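Local coordinates for mandelate racemase/muconate lactonizing protein (Paenibacillus sp., PDB 3V5C), which probably catalyses the magnesium-dependent dehydration of galacturonate, as a lyase built on the enolase fold, at residues 131-136 with 334-339; 164-169 with 201-206. The protein carries 1 engineered substitution. One frame throughout, in Å; residues are numbered along the deposited sequence.

Contact 1 (131-136 with 334-339); sequences YDTSLY and FVEYDD
Where the last parallel strand of the barrel, 335-337, meets the first, 126-135, Y131 pairs with E336 and D132 with Y337 in parallel register. Y131 N donates to V335 O at 3.1 Å, and Y131 O accepts from Y337 N at 2.9 Å. The third bond of the ladder, T133 N to Y337 O, is practically straight (177°), although the donor is tilted out of the carbonyl plane. Segment 334-339 meets the Y131 ring from two directions: E336 CA lies over one face, 4.2 Å from the ring centroid, while F334, in the loop just before the strand, meets its edge. The two aromatic planes stand at 79° and the Y131 edge turns to the F334 face, an offset edge-to-face pair in which Y131 CD2 comes within 3.4 Å of F334 CB. This seam closes the modified TIM barrel of the enolase fold, and Y131 and E336 share the face that carries K168. E336 CG is anti to the backbone N (chi1 -180°), and the chain beyond stays extended, taking the carboxylate past the Y131 phenol. T133 OG1 donates to the anti lone pair of E336 OE2 at 2.6 Å. The same oxygen forms a salt bridge with K168, and E336 OE1 accepts from C312 N, so both buried oxygens have partners. Y131 OH, close to E336 CD, bonds instead to K168 NZ. On the other face D132 OD1 accepts from S134 N, making an Asx turn, and from S134 OG through its syn lone pair; a water donates both to it, at 2.8 Å, and to Y337 O.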
loop_
_atom_site.group_PDB
_atom_site.type_symbol
_atom_site.label_atom_id
_atom_site.label_comp_id
_atom_site.label_asym_id
_atom_site.label_seq_id
_atom_site.Cartn_x
_atom_site.Cartn_y
_atom_site.Cartn_z
ATOM N N TYR A 131 5.852 -0.539 7.734
ATOM C CA TYR A 131 7.270 -0.497 7.422
ATOM C C TYR A 131 7.586 0.700 6.564
ATOM O O TYR A 131 6.733 1.244 5.870
ATOM C CB TYR A 131 7.767 -1.793 6.736
ATOM C CG TYR A 131 7.276 -2.048 5.312
ATOM C CD1 TYR A 131 7.826 -1.367 4.229
ATOM C CD2 TYR A 131 6.299 -2.997 5.057
ATOM C CE1 TYR A 131 7.406 -1.614 2.939
ATOM C CE2 TYR A 131 5.873 -3.264 3.762
ATOM C CZ TYR A 131 6.420 -2.559 2.706
ATOM O OH TYR A 131 6.015 -2.797 1.418
ATOM N N ASP A 132 8.834 1.137 6.666
ATOM C CA ASP A 132 9.301 2.317 5.981
ATOM C C ASP A 132 9.731 1.915 4.582
ATOM O O ASP A 132 10.723 1.203 4.421
ATOM C CB ASP A 132 10.490 2.875 6.768
ATOM C CG ASP A 132 11.047 4.144 6.174
ATOM O OD1 ASP A 132 10.633 4.540 5.070
ATOM O OD2 ASP A 132 11.941 4.742 6.816
ATOM N N THR A 133 8.996 2.378 3.568
ATOM C CA THR A 133 9.263 1.970 2.186
ATOM C C THR A 133 10.171 2.933 1.395
ATOM O O THR A 133 10.382 2.742 0.196
ATOM C CB THR A 133 7.911 1.788 1.437
ATOM O OG1 THR A 133 8.098 0.960 0.280
ATOM C CG2 THR A 133 7.346 3.140 1.021
ATOM N N SER A 134 10.753 3.925 2.078
ATOM C CA SER A 134 11.364 5.074 1.400
ATOM C C SER A 134 12.856 4.934 1.087
ATOM O O SER A 134 13.484 5.915 0.692
ATOM C CB SER A 134 11.159 6.356 2.235
ATOM O OG SER A 134 11.892 6.304 3.454
ATOM N N LEU A 135 13.417 3.750 1.276
ATOM C CA LEU A 135 14.863 3.564 1.103
ATOM C C LEU A 135 15.231 3.217 -0.354
ATOM O O LEU A 135 15.535 2.075 -0.672
ATOM C CB LEU A 135 15.375 2.528 2.107
ATOM C CG LEU A 135 15.156 2.895 3.577
ATOM C CD1 LEU A 135 15.579 1.754 4.524
ATOM C CD2 LEU A 135 15.902 4.169 3.914
ATOM N N TYR A 136 15.155 4.227 -1.223
ATOM C CA TYR A 136 15.457 4.124 -2.645
ATOM C C TYR A 136 16.973 4.167 -2.911
ATOM O O TYR A 136 17.759 4.084 -1.967
ATOM C CB TYR A 136 14.673 5.200 -3.432
ATOM C CG TYR A 136 13.239 4.747 -3.679
ATOM C CD1 TYR A 136 12.383 4.492 -2.609
ATOM C CD2 TYR A 136 12.770 4.517 -4.967
ATOM C CE1 TYR A 136 11.091 4.024 -2.816
ATOM C CE2 TYR A 136 11.475 4.051 -5.180
ATOM C CZ TYR A 136 10.652 3.815 -4.102
ATOM O OH TYR A 136 9.378 3.337 -4.330
ATOM N N PHE A 334 1.648 -5.808 6.756
ATOM C CA PHE A 334 2.126 -4.458 7.045
ATOM C C PHE A 334 1.411 -3.429 6.192
ATOM O O PHE A 334 1.044 -3.711 5.052
ATOM C CB PHE A 334 3.594 -4.294 6.640
ATOM C CG PHE A 334 4.578 -5.028 7.488
ATOM C CD1 PHE A 334 5.021 -4.482 8.679
ATOM C CD2 PHE A 334 5.150 -6.202 7.032
ATOM C CE1 PHE A 334 5.952 -5.134 9.448
ATOM C CE2 PHE A 334 6.088 -6.864 7.804
ATOM C CZ PHE A 334 6.495 -6.322 9.008
ATOM N N VAL A 335 1.274 -2.224 6.728
ATOM C CA VAL A 335 0.998 -1.041 5.929
ATOM C C VAL A 335 2.331 -0.548 5.321
ATOM O O VAL A 335 3.307 -0.333 6.037
ATOM C CB VAL A 335 0.371 0.051 6.816
ATOM C CG1 VAL A 335 0.277 1.377 6.065
ATOM C CG2 VAL A 335 -1.008 -0.391 7.281
ATOM N N GLU A 336 2.373 -0.372 3.999
ATOM C CA GLU A 336 3.558 0.173 3.327
ATOM C C GLU A 336 3.548 1.698 3.476
ATOM O O GLU A 336 2.710 2.380 2.878
ATOM C CB GLU A 336 3.561 -0.245 1.845
ATOM C CG GLU A 336 4.756 0.272 1.085
ATOM C CD GLU A 336 4.978 -0.385 -0.261
ATOM O OE1 GLU A 336 4.074 -1.093 -0.763
ATOM O OE2 GLU A 336 6.076 -0.173 -0.836
ATOM N N TYR A 337 4.478 2.233 4.278
ATOM C CA TYR A 337 4.424 3.642 4.703
ATOM C C TYR A 337 5.466 4.545 4.036
ATOM O O TYR A 337 6.670 4.252 4.080
ATOM C CB TYR A 337 4.563 3.756 6.226
ATOM C CG TYR A 337 4.270 5.138 6.728
ATOM C CD1 TYR A 337 5.291 6.073 6.889
ATOM C CD2 TYR A 337 2.969 5.536 7.013
ATOM C CE1 TYR A 337 5.025 7.349 7.338
ATOM C CE2 TYR A 337 2.693 6.813 7.469
ATOM C CZ TYR A 337 3.729 7.717 7.625
ATOM O OH TYR A 337 3.472 8.999 8.078
ATOM N N ASP A 338 4.973 5.625 3.427
ATOM C CA ASP A 338 5.774 6.714 2.873
ATOM C C ASP A 338 5.307 7.981 3.602
ATOM O O ASP A 338 4.107 8.228 3.709
ATOM C CB ASP A 338 5.484 6.821 1.366
ATOM C CG ASP A 338 6.582 7.525 0.579
ATOM O OD1 ASP A 338 7.705 7.728 1.109
ATOM O OD2 ASP A 338 6.308 7.850 -0.604
ATOM N N ASP A 339 6.245 8.776 4.119
ATOM C CA ASP A 339 5.900 9.971 4.882
ATOM C C ASP A 339 5.574 11.128 3.936
ATOM O O ASP A 339 6.466 11.732 3.347
ATOM C CB ASP A 339 7.057 10.358 5.800
ATOM C CG ASP A 339 6.707 11.485 6.748
ATOM O OD1 ASP A 339 5.647 12.133 6.596
ATOM O OD2 ASP A 339 7.508 11.743 7.670
HETATM O O HOH W 1 8.612 6.417 5.105
#

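Contact 2 (164-169 with 201-206); sequences QRHFKI and AGKIMI
H166 and K203 sit side by side at the entrance to two neighbouring parallel strands, 167-170 and 204-207, which helix 180-198 connects in a beta-alpha-beta unit of the barrel. H166 CG is anti to the carbonyl carbon and beside the backbone N (chi1 -47°), from where ND1 accepts a hydrogen bond from K203 N at 3.0 Å. The bond is nearly straight (171°) and K203 N lies close to the imidazole plane, as an acceptor nitrogen of the ring requires. R165 CB lies over one ring face, 4.0 Å above its centre, and K203 CB approaches ND1 to 3.6 Å as the two side chains run the same way. An alanine at H166 would probably leave K203 N without this acceptor and the K203 chain without the ring it lies beside. Just before the strands, R165 O is 3.1 Å from G202 CA, so close that a beta carbon on the glycine would collide with that carbonyl oxygen. The ladder proper begins with F167 N donating to K203 O at 2.9 Å, continues with M205 N to F167 O, and ends with I169 N to M205 O at 2.8 Å. K168 and M205 share one face of the sheet; in the M205 conformer given here, one of two, the side chains cross at about a right angle, with K168 CG 3.9 Å from M205 CB. Farther out, K168 is bent at chi3 (80°), and its ammonium, which also serves the polar cluster of contact 1, makes a salt bridge with E233. F167, I169, I204 and I206 form the opposite face, toward helix 180-198; there I169 CD1 reaches diagonally back across the ladder to within 3.5 Å of I204 CG2.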
loop_
_atom_site.group_PDB
_atom_site.type_symbol
_atom_site.label_atom_id
_atom_site.label_comp_id
_atom_site.label_asym_id
_atom_site.label_seq_id
_atom_site.Cartn_x
_atom_site.Cartn_y
_atom_site.Cartn_z
ATOM N N GLN A 164 9.523 4.478 12.929
ATOM C CA GLN A 164 9.638 3.290 12.070
ATOM C C GLN A 164 10.603 2.280 12.695
ATOM O O GLN A 164 11.639 2.679 13.241
ATOM C CB GLN A 164 10.124 3.658 10.665
ATOM C CG GLN A 164 9.178 4.574 9.873
ATOM C CD GLN A 164 7.835 3.931 9.549
ATOM O OE1 GLN A 164 7.729 2.709 9.400
ATOM N NE2 GLN A 164 6.799 4.760 9.443
ATOM N N ARG A 165 10.264 0.992 12.632
ATOM C CA ARG A 165 11.131 -0.066 13.153
ATOM C C ARG A 165 11.479 -1.120 12.098
ATOM O O ARG A 165 12.402 -1.924 12.277
ATOM C CB ARG A 165 10.475 -0.741 14.369
ATOM C CG ARG A 165 10.287 0.203 15.566
ATOM C CD ARG A 165 11.638 0.624 16.157
ATOM N NE ARG A 165 11.506 1.527 17.309
ATOM C CZ ARG A 165 11.528 2.858 17.226
ATOM N NH1 ARG A 165 11.655 3.465 16.044
ATOM N NH2 ARG A 165 11.418 3.594 18.333
ATOM N N HIS A 166 10.713 -1.117 11.012
ATOM C CA HIS A 166 10.857 -2.101 9.939
ATOM C C HIS A 166 11.082 -1.376 8.642
ATOM O O HIS A 166 10.497 -0.307 8.418
ATOM C CB HIS A 166 9.577 -2.928 9.866
ATOM C CG HIS A 166 9.123 -3.398 11.208
ATOM N ND1 HIS A 166 9.891 -4.227 11.995
ATOM C CD2 HIS A 166 8.006 -3.126 11.923
ATOM C CE1 HIS A 166 9.264 -4.459 13.132
ATOM N NE2 HIS A 166 8.112 -3.813 13.111
ATOM N N PHE A 167 11.898 -1.968 7.770
ATOM C CA PHE A 167 12.398 -1.229 6.616
ATOM C C PHE A 167 12.439 -2.067 5.353
ATOM O O PHE A 167 12.905 -3.198 5.379
ATOM C CB PHE A 167 13.803 -0.689 6.918
ATOM C CG PHE A 167 13.850 0.224 8.112
ATOM C CD1 PHE A 167 14.073 -0.290 9.386
ATOM C CD2 PHE A 167 13.642 1.591 7.961
ATOM C CE1 PHE A 167 14.098 0.568 10.519
ATOM C CE2 PHE A 167 13.665 2.450 9.076
ATOM C CZ PHE A 167 13.891 1.933 10.349
ATOM N N LYS A 168 11.978 -1.482 4.250
ATOM C CA LYS A 168 12.100 -2.135 2.952
ATOM C C LYS A 168 13.142 -1.398 2.146
ATOM O O LYS A 168 13.032 -0.201 1.891
ATOM C CB LYS A 168 10.774 -2.184 2.187
ATOM C CG LYS A 168 10.894 -3.054 0.926
ATOM C CD LYS A 168 9.530 -3.447 0.367
ATOM C CE LYS A 168 8.910 -2.308 -0.444
ATOM N NZ LYS A 168 7.559 -2.756 -1.007
ATOM N N ILE A 169 14.156 -2.144 1.739
ATOM C CA ILE A 169 15.316 -1.588 1.084
ATOM C C ILE A 169 15.278 -1.915 -0.400
ATOM O O ILE A 169 15.139 -3.070 -0.775
ATOM C CB ILE A 169 16.588 -2.188 1.699
ATOM C CG1 ILE A 169 16.610 -1.927 3.210
ATOM C CG2 ILE A 169 17.820 -1.597 1.000
ATOM C CD1 ILE A 169 17.499 -2.888 3.982
ATOM N N ALA A 201 15.093 -6.563 16.565
ATOM C CA ALA A 201 13.641 -6.701 16.441
ATOM C C ALA A 201 13.085 -5.982 15.200
ATOM O O ALA A 201 11.876 -5.971 14.979
ATOM C CB ALA A 201 12.942 -6.219 17.715
ATOM N N GLY A 202 13.966 -5.390 14.404
ATOM C CA GLY A 202 13.557 -4.670 13.202
ATOM C C GLY A 202 13.531 -5.588 11.984
ATOM O O GLY A 202 14.545 -6.180 11.638
ATOM N N LYS A 203 12.373 -5.725 11.344
ATOM C CA LYS A 203 12.256 -6.596 10.177
ATOM C C LYS A 203 12.799 -5.884 8.946
ATOM O O LYS A 203 12.499 -4.700 8.703
ATOM C CB LYS A 203 10.793 -7.011 9.950
ATOM C CG LYS A 203 10.229 -7.852 11.075
ATOM C CD LYS A 203 8.801 -8.257 10.780
ATOM C CE LYS A 203 8.264 -9.228 11.827
ATOM N NZ LYS A 203 7.998 -8.567 13.141
ATOM N N ILE A 204 13.593 -6.606 8.161
ATOM C CA ILE A 204 14.185 -6.046 6.958
ATOM C C ILE A 204 13.607 -6.753 5.744
ATOM O O ILE A 204 13.575 -7.979 5.696
ATOM C CB ILE A 204 15.711 -6.266 6.958
ATOM C CG1 ILE A 204 16.339 -5.563 8.162
ATOM C CG2 ILE A 204 16.329 -5.789 5.652
ATOM C CD1 ILE A 204 16.134 -4.075 8.151
ATOM N N MET A 205 13.133 -5.975 4.775
ATOM C CA MET A 205 12.651 -6.520 3.512
ATOM C C MET A 205 13.491 -5.961 2.368
ATOM O O MET A 205 14.006 -4.846 2.464
ATOM C CB MET A 205 11.173 -6.168 3.297
ATOM C CG MET A 205 10.207 -6.807 4.292
ATOM S SD MET A 205 10.257 -6.088 5.950
ATOM C CE MET A 205 9.608 -4.451 5.656
ATOM N N ILE A 206 13.641 -6.729 1.291
ATOM C CA ILE A 206 14.323 -6.218 0.115
ATOM C C ILE A 206 13.459 -6.309 -1.140
ATOM O O ILE A 206 12.711 -7.252 -1.310
ATOM C CB ILE A 206 15.720 -6.851 -0.091
ATOM C CG1 ILE A 206 15.632 -8.356 -0.354
ATOM C CG2 ILE A 206 16.615 -6.571 1.136
ATOM C CD1 ILE A 206 17.022 -8.986 -0.654
#

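Overall arrangement
After the N-terminal antiparallel sheet and its helices, the chain enters strand 126-135, which holds residues 131-136, then runs through helix 145-161 to 164-169. Helix 180-198 brings it back to 201-206, so contact 2 closes a short loop of 31 residues. The remaining barrel strands follow before 334-339 returns beside 131-136, and contact 1 closes a loop of 197 residues that contains contact 2 entirely. The two do not cross, and their centres are about 9 Å apart. They meet because strands 126-135 and 167-170 are neighbours: D132 N lies 2.8 Å from H166 O, a probable hydrogen bond. Contact 2 joins successive barrel strands, contact 1 the first and last, and D338 further pairs with R26 of the antiparallel sheet.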